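Local structure of ribonuclease (1IYB) at residues F11-Q16 with F40-L45; P55-S60 with W98-T103; G161-V166 with L174-I179. The protein is a plant ribonuclease of the T2 family that probably cleaves single-stranded RNA and is seen here with guanosine-5'-monophosphate bound in its guanine site. All coordinates share one frame; numbering follows the deposited sequence.

Contact 1. Residues F11-Q16 with F40-L45. With 5GP (guanosine-5'-monophosphate), chain C.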
loop_
_atom_site.group_PDB
_atom_site.type_symbol
_atom_site.label_atom_id
_atom_site.label_comp_id
_atom_site.label_asym_id
_atom_site.label_seq_id
_atom_site.Cartn_x
_atom_site.Cartn_y
_atom_site.Cartn_z
ATOM N N PHE A 11 -16.299 4.982 -4.063
ATOM C CA PHE A 11 -15.184 5.925 -3.949
ATOM C C PHE A 11 -15.293 6.772 -2.694
ATOM O O PHE A 11 -16.388 7.085 -2.232
ATOM C CB PHE A 11 -15.147 6.974 -5.072
ATOM C CG PHE A 11 -15.030 6.436 -6.465
ATOM C CD1 PHE A 11 -16.167 6.107 -7.196
ATOM C CD2 PHE A 11 -13.788 6.379 -7.094
ATOM C CE1 PHE A 11 -16.073 5.741 -8.539
ATOM C CE2 PHE A 11 -13.680 6.012 -8.434
ATOM C CZ PHE A 11 -14.826 5.695 -9.160
ATOM N N TYR A 12 -14.140 7.157 -2.164
ATOM C CA TYR A 12 -14.079 8.102 -1.055
ATOM C C TYR A 12 -13.586 9.365 -1.756
ATOM O O TYR A 12 -12.548 9.327 -2.425
ATOM C CB TYR A 12 -13.017 7.728 -0.015
ATOM C CG TYR A 12 -13.438 6.762 1.071
ATOM C CD1 TYR A 12 -12.607 5.704 1.426
ATOM C CD2 TYR A 12 -14.639 6.917 1.764
ATOM C CE1 TYR A 12 -12.953 4.818 2.437
ATOM C CE2 TYR A 12 -14.999 6.030 2.787
ATOM C CZ TYR A 12 -14.146 4.982 3.113
ATOM O OH TYR A 12 -14.474 4.082 4.101
ATOM N N PHE A 13 -14.329 10.465 -1.661
ATOM C CA PHE A 13 -13.852 11.722 -2.235
ATOM C C PHE A 13 -13.281 12.416 -1.006
ATOM O O PHE A 13 -14.021 12.792 -0.093
ATOM C CB PHE A 13 -14.991 12.544 -2.847
ATOM C CG PHE A 13 -14.563 13.912 -3.303
ATOM C CD1 PHE A 13 -13.506 14.068 -4.200
ATOM C CD2 PHE A 13 -15.198 15.047 -2.816
ATOM C CE1 PHE A 13 -13.088 15.340 -4.603
ATOM C CE2 PHE A 13 -14.785 16.322 -3.214
ATOM C CZ PHE A 13 -13.732 16.468 -4.106
ATOM N N VAL A 14 -11.959 12.571 -0.984
ATOM C CA VAL A 14 -11.261 13.130 0.168
ATOM C C VAL A 14 -10.706 14.536 -0.009
ATOM O O VAL A 14 -10.011 14.819 -0.982
ATOM C CB VAL A 14 -10.092 12.192 0.557
ATOM C CG1 VAL A 14 -9.460 12.640 1.867
ATOM C CG2 VAL A 14 -10.598 10.757 0.657
ATOM N N GLN A 15 -11.019 15.406 0.949
ATOM C CA GLN A 15 -10.536 16.785 0.943
ATOM C C GLN A 15 -9.739 17.045 2.219
ATOM O O GLN A 15 -10.080 16.531 3.289
ATOM C CB GLN A 15 -11.704 17.767 0.859
ATOM C CG GLN A 15 -12.463 17.703 -0.450
ATOM C CD GLN A 15 -13.473 18.826 -0.575
ATOM O OE1 GLN A 15 -13.100 20.000 -0.642
ATOM N NE2 GLN A 15 -14.755 18.477 -0.595
ATOM N N GLN A 16 -8.678 17.840 2.099
ATOM C CA GLN A 16 -7.816 18.154 3.234
ATOM C C GLN A 16 -7.877 19.629 3.605
ATOM O O GLN A 16 -8.065 20.492 2.742
ATOM C CB GLN A 16 -6.358 17.787 2.906
ATOM C CG GLN A 16 -5.786 18.532 1.692
ATOM C CD GLN A 16 -4.291 18.301 1.488
ATOM O OE1 GLN A 16 -3.671 17.488 2.175
ATOM N NE2 GLN A 16 -3.706 19.020 0.532
ATOM N N PHE A 40 -10.725 24.160 1.732
ATOM C CA PHE A 40 -10.282 22.778 1.698
ATOM C C PHE A 40 -9.751 22.543 0.287
ATOM O O PHE A 40 -10.189 23.192 -0.667
ATOM C CB PHE A 40 -11.442 21.810 1.954
ATOM C CG PHE A 40 -11.829 21.687 3.400
ATOM C CD1 PHE A 40 -12.612 22.661 4.014
ATOM C CD2 PHE A 40 -11.409 20.594 4.149
ATOM C CE1 PHE A 40 -12.973 22.547 5.358
ATOM C CE2 PHE A 40 -11.766 20.470 5.498
ATOM C CZ PHE A 40 -12.548 21.449 6.099
ATOM N N GLY A 41 -8.797 21.628 0.161
ATOM C CA GLY A 41 -8.254 21.299 -1.146
ATOM C C GLY A 41 -8.490 19.822 -1.397
ATOM O O GLY A 41 -8.657 19.052 -0.453
ATOM N N ILE A 42 -8.523 19.422 -2.661
ATOM C CA ILE A 42 -8.730 18.018 -3.001
ATOM C C ILE A 42 -7.504 17.190 -2.620
ATOM O O ILE A 42 -6.372 17.622 -2.820
ATOM C CB ILE A 42 -8.935 17.831 -4.526
ATOM C CG1 ILE A 42 -10.191 18.573 -4.989
ATOM C CG2 ILE A 42 -9.025 16.342 -4.863
ATOM C CD1 ILE A 42 -10.311 18.677 -6.496
ATOM N N HIS A 43 -7.724 16.019 -2.033
ATOM C CA HIS A 43 -6.606 15.132 -1.752
ATOM C C HIS A 43 -6.706 14.120 -2.894
ATOM O O HIS A 43 -5.755 13.939 -3.654
ATOM C CB HIS A 43 -6.729 14.430 -0.395
ATOM C CG HIS A 43 -5.548 13.568 -0.066
ATOM N ND1 HIS A 43 -5.274 13.130 1.212
ATOM C CD2 HIS A 43 -4.575 13.052 -0.856
ATOM C CE1 HIS A 43 -4.184 12.383 1.195
ATOM N NE2 HIS A 43 -3.740 12.320 -0.048
ATOM N N GLY A 44 -7.873 13.491 -3.032
ATOM C CA GLY A 44 -8.071 12.543 -4.116
ATOM C C GLY A 44 -9.424 11.854 -4.137
ATOM O O GLY A 44 -10.248 12.048 -3.239
ATOM N N LEU A 45 -9.648 11.067 -5.189
ATOM C CA LEU A 45 -10.874 10.283 -5.387
ATOM C C LEU A 45 -10.356 8.849 -5.280
ATOM O O LEU A 45 -9.655 8.354 -6.171
ATOM C CB LEU A 45 -11.470 10.556 -6.773
ATOM C CG LEU A 45 -12.831 9.930 -7.102
ATOM C CD1 LEU A 45 -13.876 10.349 -6.073
ATOM C CD2 LEU A 45 -13.259 10.372 -8.498
HETATM P P 5GP C . -2.741 8.763 -0.594
HETATM O O1P 5GP C . -2.805 7.299 -0.554
HETATM O O2P 5GP C . -3.529 9.341 -1.754
HETATM O O3P 5GP C . -3.224 9.370 0.769
HETATM O "O5'" 5GP C . -1.214 9.333 -0.749
HETATM C "C5'" 5GP C . -0.910 10.772 -0.634
HETATM C "C4'" 5GP C . 0.585 11.128 -0.811
HETATM O "O4'" 5GP C . 0.628 12.328 -1.706
HETATM C "C3'" 5GP C . 1.405 11.577 0.396
HETATM O "O3'" 5GP C . 1.964 10.506 1.141
HETATM C "C2'" 5GP C . 2.504 12.470 -0.191
HETATM O "O2'" 5GP C . 3.661 11.712 -0.603
HETATM C "C1'" 5GP C . 1.797 13.142 -1.357
HETATM N N9 5GP C . 1.441 14.593 -1.266
HETATM C C8 5GP C . 1.900 15.660 -2.007
HETATM N N7 5GP C . 1.316 16.814 -1.761
HETATM C C5 5GP C . 0.387 16.465 -0.760
HETATM C C6 5GP C . -0.554 17.308 -0.080
HETATM O O6 5GP C . -0.744 18.509 -0.231
HETATM N N1 5GP C . -1.323 16.570 0.873
HETATM C C2 5GP C . -1.172 15.204 1.107
HETATM N N2 5GP C . -2.000 14.714 2.052
HETATM N N3 5GP C . -0.290 14.411 0.470
HETATM C C4 5GP C . 0.457 15.112 -0.451
HETATM O O HOH W 1 -5.162 20.051 -2.057
#
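Val14 and Gly44 exchange backbone hydrogen bonds in the antiparallel pairing of 11-16 with 41-45. Val14 N donates to Gly44 O at 2.9 Å. The return bond is shared: Val14 O takes both His43 N, at 2.8 Å, and the longer Gly44 N, the two donors arriving from the same face of the carbonyl plane. That shared acceptor defines a classic beta bulge, with His43 and Gly44 both opposite Val14, and the register slips by one residue before Gln16 and Gly41 pair through two backbone bonds. A bulge here turns the His43 side chain to the face that carries Val14 and Gln16. Strand 41-48 carries most of the FGIHGLWP segment, the first active-site signature of T2 ribonucleases.

On the Val14 face, polar side chains reach the nucleotide. Gln16 CG stands between its backbone N and carbonyl carbon (chi1 60°), and the extended chain beyond it carries the amide to the Watson-Crick side of the guanine. Gln16 OE1 accepts N1 of 5GP at 2.8 Å and, more obliquely, N2, while Gln16 NE2 donates to O6 at 3.1 Å, almost straight at 173°. A water ties the same NE2 to Ile42 O. The His43 ring has 5GP N2 over one face, 3.3 Å above its plane, and Gln176 holds its ND1.

Apolar contacts occupy the other face. Leu45 CG touches Phe11 CD2 at 3.7 Å and Leu45 CD1 approaches Phe13 CB, while Phe13 CE1 meets Ile42 CG2 at 4.2 Å; Leu121 of helix 111-124 packs against both Phe13 and Leu45.

Contact 2. Residues P55-S60 with W98-T103. With 5GP (guanosine-5'-monophosphate), chain C.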
loop_
_atom_site.group_PDB
_atom_site.type_symbol
_atom_site.label_atom_id
_atom_site.label_comp_id
_atom_site.label_asym_id
_atom_site.label_seq_id
_atom_site.Cartn_x
_atom_site.Cartn_y
_atom_site.Cartn_z
ATOM N N PRO A 55 -8.071 -1.160 -3.304
ATOM C CA PRO A 55 -7.040 -1.497 -4.287
ATOM C C PRO A 55 -6.116 -0.292 -4.452
ATOM O O PRO A 55 -6.525 0.840 -4.205
ATOM C CB PRO A 55 -7.848 -1.768 -5.545
ATOM C CG PRO A 55 -8.972 -0.772 -5.422
ATOM C CD PRO A 55 -9.362 -0.884 -3.961
ATOM N N SER A 56 -4.870 -0.535 -4.846
ATOM C CA SER A 56 -3.924 0.559 -5.070
ATOM C C SER A 56 -2.884 0.184 -6.120
ATOM O O SER A 56 -2.489 -0.975 -6.216
ATOM C CB SER A 56 -3.228 0.968 -3.762
ATOM O OG SER A 56 -2.541 -0.116 -3.164
ATOM N N ASN A 57 -2.465 1.180 -6.907
ATOM C CA ASN A 57 -1.470 1.020 -7.974
ATOM C C ASN A 57 -1.884 -0.123 -8.888
ATOM O O ASN A 57 -1.154 -1.094 -9.062
ATOM C CB ASN A 57 -0.091 0.728 -7.380
ATOM C CG ASN A 57 0.354 1.787 -6.393
ATOM O OD1 ASN A 57 0.544 1.507 -5.209
ATOM N ND2 ASN A 57 0.526 3.013 -6.874
ATOM N N CYS A 58 -3.052 0.032 -9.498
ATOM C CA CYS A 58 -3.643 -0.994 -10.344
ATOM C C CYS A 58 -3.194 -1.178 -11.794
ATOM O O CYS A 58 -3.508 -2.209 -12.392
ATOM C CB CYS A 58 -5.164 -0.826 -10.311
ATOM S SG CYS A 58 -5.876 -1.034 -8.641
ATOM N N ASP A 59 -2.477 -0.220 -12.374
ATOM C CA ASP A 59 -2.054 -0.380 -13.768
ATOM C C ASP A 59 -0.758 0.350 -14.096
ATOM O O ASP A 59 -0.758 1.544 -14.401
ATOM C CB ASP A 59 -3.157 0.106 -14.712
ATOM C CG ASP A 59 -2.955 -0.371 -16.144
ATOM O OD1 ASP A 59 -1.819 -0.764 -16.500
ATOM O OD2 ASP A 59 -3.934 -0.349 -16.921
ATOM N N SER A 60 0.346 -0.386 -14.056
ATOM C CA SER A 60 1.660 0.182 -14.331
ATOM C C SER A 60 1.821 0.678 -15.765
ATOM O O SER A 60 2.751 1.426 -16.063
ATOM C CB SER A 60 2.742 -0.858 -14.040
ATOM O OG SER A 60 2.602 -1.973 -14.904
ATOM N N TRP A 98 -3.299 9.744 -9.478
ATOM C CA TRP A 98 -3.774 8.964 -10.612
ATOM C C TRP A 98 -3.198 7.551 -10.593
ATOM O O TRP A 98 -3.928 6.570 -10.735
ATOM C CB TRP A 98 -3.414 9.614 -11.955
ATOM C CG TRP A 98 -3.611 8.642 -13.085
ATOM C CD1 TRP A 98 -2.643 7.921 -13.729
ATOM C CD2 TRP A 98 -4.865 8.160 -13.587
ATOM N NE1 TRP A 98 -3.216 7.015 -14.588
ATOM C CE2 TRP A 98 -4.580 7.139 -14.522
ATOM C CE3 TRP A 98 -6.204 8.489 -13.333
ATOM C CZ2 TRP A 98 -5.584 6.442 -15.204
ATOM C CZ3 TRP A 98 -7.207 7.793 -14.011
ATOM C CH2 TRP A 98 -6.887 6.780 -14.935
ATOM N N GLU A 99 -1.887 7.451 -10.419
ATOM C CA GLU A 99 -1.243 6.146 -10.428
ATOM C C GLU A 99 -1.635 5.229 -9.277
ATOM O O GLU A 99 -1.817 4.029 -9.475
ATOM C CB GLU A 99 0.274 6.335 -10.508
ATOM C CG GLU A 99 0.655 7.073 -11.788
ATOM C CD GLU A 99 2.135 7.035 -12.112
ATOM O OE1 GLU A 99 2.509 7.589 -13.172
ATOM O OE2 GLU A 99 2.916 6.460 -11.321
ATOM N N LYS A 100 -1.796 5.780 -8.081
ATOM C CA LYS A 100 -2.177 4.952 -6.938
ATOM C C LYS A 100 -3.671 4.652 -6.864
ATOM O O LYS A 100 -4.070 3.531 -6.535
ATOM C CB LYS A 100 -1.752 5.614 -5.622
ATOM C CG LYS A 100 -2.166 4.817 -4.382
ATOM C CD LYS A 100 -1.642 5.443 -3.092
ATOM C CE LYS A 100 -1.999 4.585 -1.878
ATOM N NZ LYS A 100 -1.473 5.140 -0.593
ATOM N N HIS A 101 -4.497 5.645 -7.178
ATOM C CA HIS A 101 -5.947 5.487 -7.081
ATOM C C HIS A 101 -6.730 5.486 -8.400
ATOM O O HIS A 101 -7.576 4.618 -8.629
ATOM C CB HIS A 101 -6.498 6.584 -6.166
ATOM C CG HIS A 101 -5.990 6.513 -4.756
ATOM N ND1 HIS A 101 -6.358 5.512 -3.882
ATOM C CD2 HIS A 101 -5.160 7.329 -4.063
ATOM C CE1 HIS A 101 -5.778 5.716 -2.711
ATOM N NE2 HIS A 101 -5.046 6.813 -2.794
ATOM N N GLY A 102 -6.472 6.474 -9.251
ATOM C CA GLY A 102 -7.177 6.556 -10.519
ATOM C C GLY A 102 -7.123 5.296 -11.365
ATOM O O GLY A 102 -8.126 4.882 -11.947
ATOM N N THR A 103 -5.949 4.684 -11.447
ATOM C CA THR A 103 -5.798 3.474 -12.244
ATOM C C THR A 103 -6.719 2.348 -11.776
ATOM O O THR A 103 -7.053 1.447 -12.549
ATOM C CB THR A 103 -4.346 2.964 -12.204
ATOM O OG1 THR A 103 -3.967 2.720 -10.842
ATOM C CG2 THR A 103 -3.400 3.991 -12.829
HETATM P P 5GP C . -2.741 8.763 -0.594
HETATM O O1P 5GP C . -2.805 7.299 -0.554
HETATM O O2P 5GP C . -3.529 9.341 -1.754
HETATM O O3P 5GP C . -3.224 9.370 0.769
HETATM O "O5'" 5GP C . -1.214 9.333 -0.749
HETATM C "C5'" 5GP C . -0.910 10.772 -0.634
HETATM C "C4'" 5GP C . 0.585 11.128 -0.811
HETATM O "O4'" 5GP C . 0.628 12.328 -1.706
HETATM C "C3'" 5GP C . 1.405 11.577 0.396
HETATM O "O3'" 5GP C . 1.964 10.506 1.141
HETATM C "C2'" 5GP C . 2.504 12.470 -0.191
HETATM O "O2'" 5GP C . 3.661 11.712 -0.603
HETATM C "C1'" 5GP C . 1.797 13.142 -1.357
HETATM N N9 5GP C . 1.441 14.593 -1.266
HETATM C C8 5GP C . 1.900 15.660 -2.007
HETATM N N7 5GP C . 1.316 16.814 -1.761
HETATM C C5 5GP C . 0.387 16.465 -0.760
HETATM C C6 5GP C . -0.554 17.308 -0.080
HETATM O O6 5GP C . -0.744 18.509 -0.231
HETATM N N1 5GP C . -1.323 16.570 0.873
HETATM C C2 5GP C . -1.172 15.204 1.107
HETATM N N2 5GP C . -2.000 14.714 2.052
HETATM N N3 5GP C . -0.290 14.411 0.470
HETATM C C4 5GP C . 0.457 15.112 -0.451
HETATM O O HOH W 2 -7.841 3.261 -4.266
HETATM O O HOH W 3 -0.858 2.154 -11.302
#
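The imidazole of His101, joined to Pro55 through a water, has Lys100 CG over the centre of one face, 3.8 Å above its plane. In that plane, at the edge, lie the phosphorus of 5GP and the bridging water, which donates to Pro55 O at 2.8 Å and meets His101 ND1 at 2.7 Å. Trp46 stacks on this ring.

Between the backbones, Asn57 N donates to Lys100 O at 2.9 Å with a fairly straight N-H (163°). Ser56 CA and Asn57 CA add C-H...O contacts to Lys100 O and Glu99 O, respectively. Thr103 N bonds back to Trp98 O, closing a wider pi-type turn over 98-102, and Thr103 OG1 donates to Glu99 O at 2.9 Å from above the carbonyl plane. The same hydroxyl accepts a weak bond from Cys58 N, and a second water links Asp59 N to Glu99 O. Cys58 continues into a disulfide with Cys104, and Ser56 OG pairs with Ser56 of the second subunit.

The C-terminal half of helix 91-102 lies in the HEWEKHGTC segment (His96 to Cys104), the second T2 signature. Lys100 is extended throughout, and its NZ and His101 NE2 both donate to O1P of 5GP. Because the side chains of Lys100 and His101 meet the phosphate while the main-chain O of Lys100 is bonded to Asn57 N, the loop probably helps fix the helix segment that presents both phosphate ligands.

Contact 3. Residues G161-V166 with L174-I179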
loop_
_atom_site.group_PDB
_atom_site.type_symbol
_atom_site.label_atom_id
_atom_site.label_comp_id
_atom_site.label_asym_id
_atom_site.label_seq_id
_atom_site.Cartn_x
_atom_site.Cartn_y
_atom_site.Cartn_z
ATOM N N GLY A 161 -17.308 11.332 6.618
ATOM C CA GLY A 161 -16.337 10.672 7.467
ATOM C C GLY A 161 -15.363 11.774 7.844
ATOM O O GLY A 161 -14.964 12.565 6.984
ATOM N N ILE A 162 -14.991 11.851 9.116
ATOM C CA ILE A 162 -14.072 12.887 9.577
ATOM C C ILE A 162 -12.766 12.289 10.101
ATOM O O ILE A 162 -12.781 11.401 10.954
ATOM C CB ILE A 162 -14.711 13.728 10.709
ATOM C CG1 ILE A 162 -16.092 14.233 10.277
ATOM C CG2 ILE A 162 -13.801 14.894 11.062
ATOM C CD1 ILE A 162 -16.079 15.137 9.058
ATOM N N GLU A 163 -11.640 12.779 9.588
ATOM C CA GLU A 163 -10.328 12.300 10.013
ATOM C C GLU A 163 -9.579 13.438 10.683
ATOM O O GLU A 163 -9.603 14.572 10.203
ATOM C CB GLU A 163 -9.508 11.814 8.815
ATOM C CG GLU A 163 -8.186 11.168 9.205
ATOM C CD GLU A 163 -7.234 11.010 8.033
ATOM O OE1 GLU A 163 -7.706 10.967 6.879
ATOM O OE2 GLU A 163 -6.012 10.920 8.271
ATOM N N CYS A 164 -8.906 13.127 11.786
ATOM C CA CYS A 164 -8.143 14.117 12.530
ATOM C C CYS A 164 -6.676 13.743 12.619
ATOM O O CYS A 164 -6.310 12.580 12.471
ATOM C CB CYS A 164 -8.687 14.241 13.959
ATOM S SG CYS A 164 -10.378 14.899 14.046
ATOM N N ASN A 165 -5.839 14.751 12.830
ATOM C CA ASN A 165 -4.416 14.530 13.035
ATOM C C ASN A 165 -4.059 15.442 14.203
ATOM O O ASN A 165 -4.947 16.056 14.797
ATOM C CB ASN A 165 -3.583 14.818 11.769
ATOM C CG ASN A 165 -3.470 16.297 11.423
ATOM O OD1 ASN A 165 -2.603 16.680 10.633
ATOM N ND2 ASN A 165 -4.335 17.122 11.983
ATOM N N VAL A 166 -2.785 15.529 14.555
ATOM C CA VAL A 166 -2.397 16.360 15.686
ATOM C C VAL A 166 -1.474 17.494 15.271
ATOM O O VAL A 166 -0.609 17.313 14.418
ATOM C CB VAL A 166 -1.690 15.513 16.766
ATOM C CG1 VAL A 166 -1.376 16.369 17.976
ATOM C CG2 VAL A 166 -2.568 14.333 17.157
ATOM N N LEU A 174 -9.357 19.004 13.011
ATOM C CA LEU A 174 -10.063 18.591 11.799
ATOM C C LEU A 174 -9.047 18.584 10.662
ATOM O O LEU A 174 -8.531 19.634 10.283
ATOM C CB LEU A 174 -11.181 19.587 11.486
ATOM C CG LEU A 174 -12.011 19.360 10.220
ATOM C CD1 LEU A 174 -12.695 18.010 10.293
ATOM C CD2 LEU A 174 -13.035 20.475 10.072
ATOM N N TYR A 175 -8.778 17.406 10.108
ATOM C CA TYR A 175 -7.789 17.275 9.043
ATOM C C TYR A 175 -8.368 16.954 7.661
ATOM O O TYR A 175 -8.151 17.704 6.710
ATOM C CB TYR A 175 -6.761 16.227 9.480
ATOM C CG TYR A 175 -5.713 15.869 8.458
ATOM C CD1 TYR A 175 -5.103 16.848 7.676
ATOM C CD2 TYR A 175 -5.306 14.546 8.296
ATOM C CE1 TYR A 175 -4.112 16.513 6.756
ATOM C CE2 TYR A 175 -4.320 14.204 7.385
ATOM C CZ TYR A 175 -3.728 15.192 6.619
ATOM O OH TYR A 175 -2.751 14.853 5.711
ATOM N N GLN A 176 -9.092 15.848 7.532
ATOM C CA GLN A 176 -9.674 15.500 6.239
ATOM C C GLN A 176 -11.137 15.107 6.372
ATOM O O GLN A 176 -11.574 14.633 7.423
ATOM C CB GLN A 176 -8.900 14.353 5.578
ATOM C CG GLN A 176 -7.403 14.598 5.460
ATOM C CD GLN A 176 -6.742 13.692 4.445
ATOM O OE1 GLN A 176 -6.585 14.059 3.285
ATOM N NE2 GLN A 176 -6.362 12.495 4.875
ATOM N N ILE A 177 -11.892 15.314 5.299
ATOM C CA ILE A 177 -13.307 14.982 5.273
ATOM C C ILE A 177 -13.579 14.080 4.076
ATOM O O ILE A 177 -13.187 14.391 2.950
ATOM C CB ILE A 177 -14.164 16.262 5.205
ATOM C CG1 ILE A 177 -13.991 17.042 6.512
ATOM C CG2 ILE A 177 -15.639 15.915 4.971
ATOM C CD1 ILE A 177 -14.803 18.314 6.597
ATOM N N TYR A 178 -14.235 12.954 4.349
ATOM C CA TYR A 178 -14.561 11.940 3.346
ATOM C C TYR A 178 -16.046 11.926 2.985
ATOM O O TYR A 178 -16.908 11.926 3.866
ATOM C CB TYR A 178 -14.199 10.545 3.878
ATOM C CG TYR A 178 -12.733 10.279 4.157
ATOM C CD1 TYR A 178 -11.986 11.112 4.994
ATOM C CD2 TYR A 178 -12.107 9.150 3.629
ATOM C CE1 TYR A 178 -10.653 10.821 5.297
ATOM C CE2 TYR A 178 -10.779 8.850 3.926
ATOM C CZ TYR A 178 -10.059 9.687 4.758
ATOM O OH TYR A 178 -8.749 9.379 5.054
ATOM N N ILE A 179 -16.337 11.892 1.690
ATOM C CA ILE A 179 -17.712 11.833 1.191
ATOM C C ILE A 179 -17.737 10.654 0.223
ATOM O O ILE A 179 -16.846 10.527 -0.612
ATOM C CB ILE A 179 -18.097 13.119 0.427
ATOM C CG1 ILE A 179 -17.968 14.333 1.351
ATOM C CG2 ILE A 179 -19.517 12.998 -0.116
ATOM C CD1 ILE A 179 -18.842 14.264 2.573
#
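Glu163 OE1 is gripped by two side chains of the partner strand. Tyr178 OH donates to it at 2.6 Å and Gln176 NE2 at 2.9 Å, from opposite faces of the carboxylate plane, each well out of that plane. Glu163 CG is anti to the backbone N (chi1 -174°) and the rest of the chain is extended, which carries OE1 to the edge of the Tyr178 ring, in its plane. Two donors on one oxygen would tend to stabilise the charged carboxylate. Gln176 is itself held from the other end, since its OE1 bonds to His43 ND1.

The backbone is a regular antiparallel ladder interrupted once. Gly161 pairs with Tyr178 through two bonds of 2.8 Å, and Glu163 with Gln176 through two slightly longer ones. Glu163 O then also accepts Tyr175 N at 3.0 Å, the signature of a classic beta bulge, with Tyr175 and Gln176 both opposite Glu163. Their side chains therefore share a face, and the Tyr175 ring is sandwiched: Gln176 CG lies over its centre, 3.5 Å above the plane, and Asn165, its ND2 hydrogen-bonded to Gln173 OE1, stacks its amide on the opposite side, the two planes only 5° apart. Tyr175 also touches the bound nucleotide.

On the reverse of the hairpin, Ile162 CG2 presses tightly on Leu174 CD1 at 3.4 Å, and Ile162 CD1 lies alongside Ile177 CG1. This apolar face rests on helix 145-156, where Ile162 meets Leu145 and Ile177 meets Ile152. Strand 10-16 lies on the far side of 172-182 from 161-166, and Tyr12 of that strand sets its ring edge-to-face with Tyr178.

In the fold
Contacts 1 and 3 belong to one four-stranded antiparallel sheet, ordered 41-48, 10-16, 172-182, 161-166, and their centres lie about 10 Å apart. The middle strands pair directly, and His43 ND1 reaches Gln176 OE1 at 2.6 Å, so the bulge of one contact is coupled to the bulge of the other. Contact 2 stands about 16 Å from contact 1, centre to centre, and touches it where Leu45 O meets His101 CB. Contacts 2 and 3 do not touch, their nearest atoms being about 9 Å apart. All three nevertheless converge on the nucleotide: contact 1 reads the guanine, contact 2 holds the phosphate, and contact 3 supplies Tyr175.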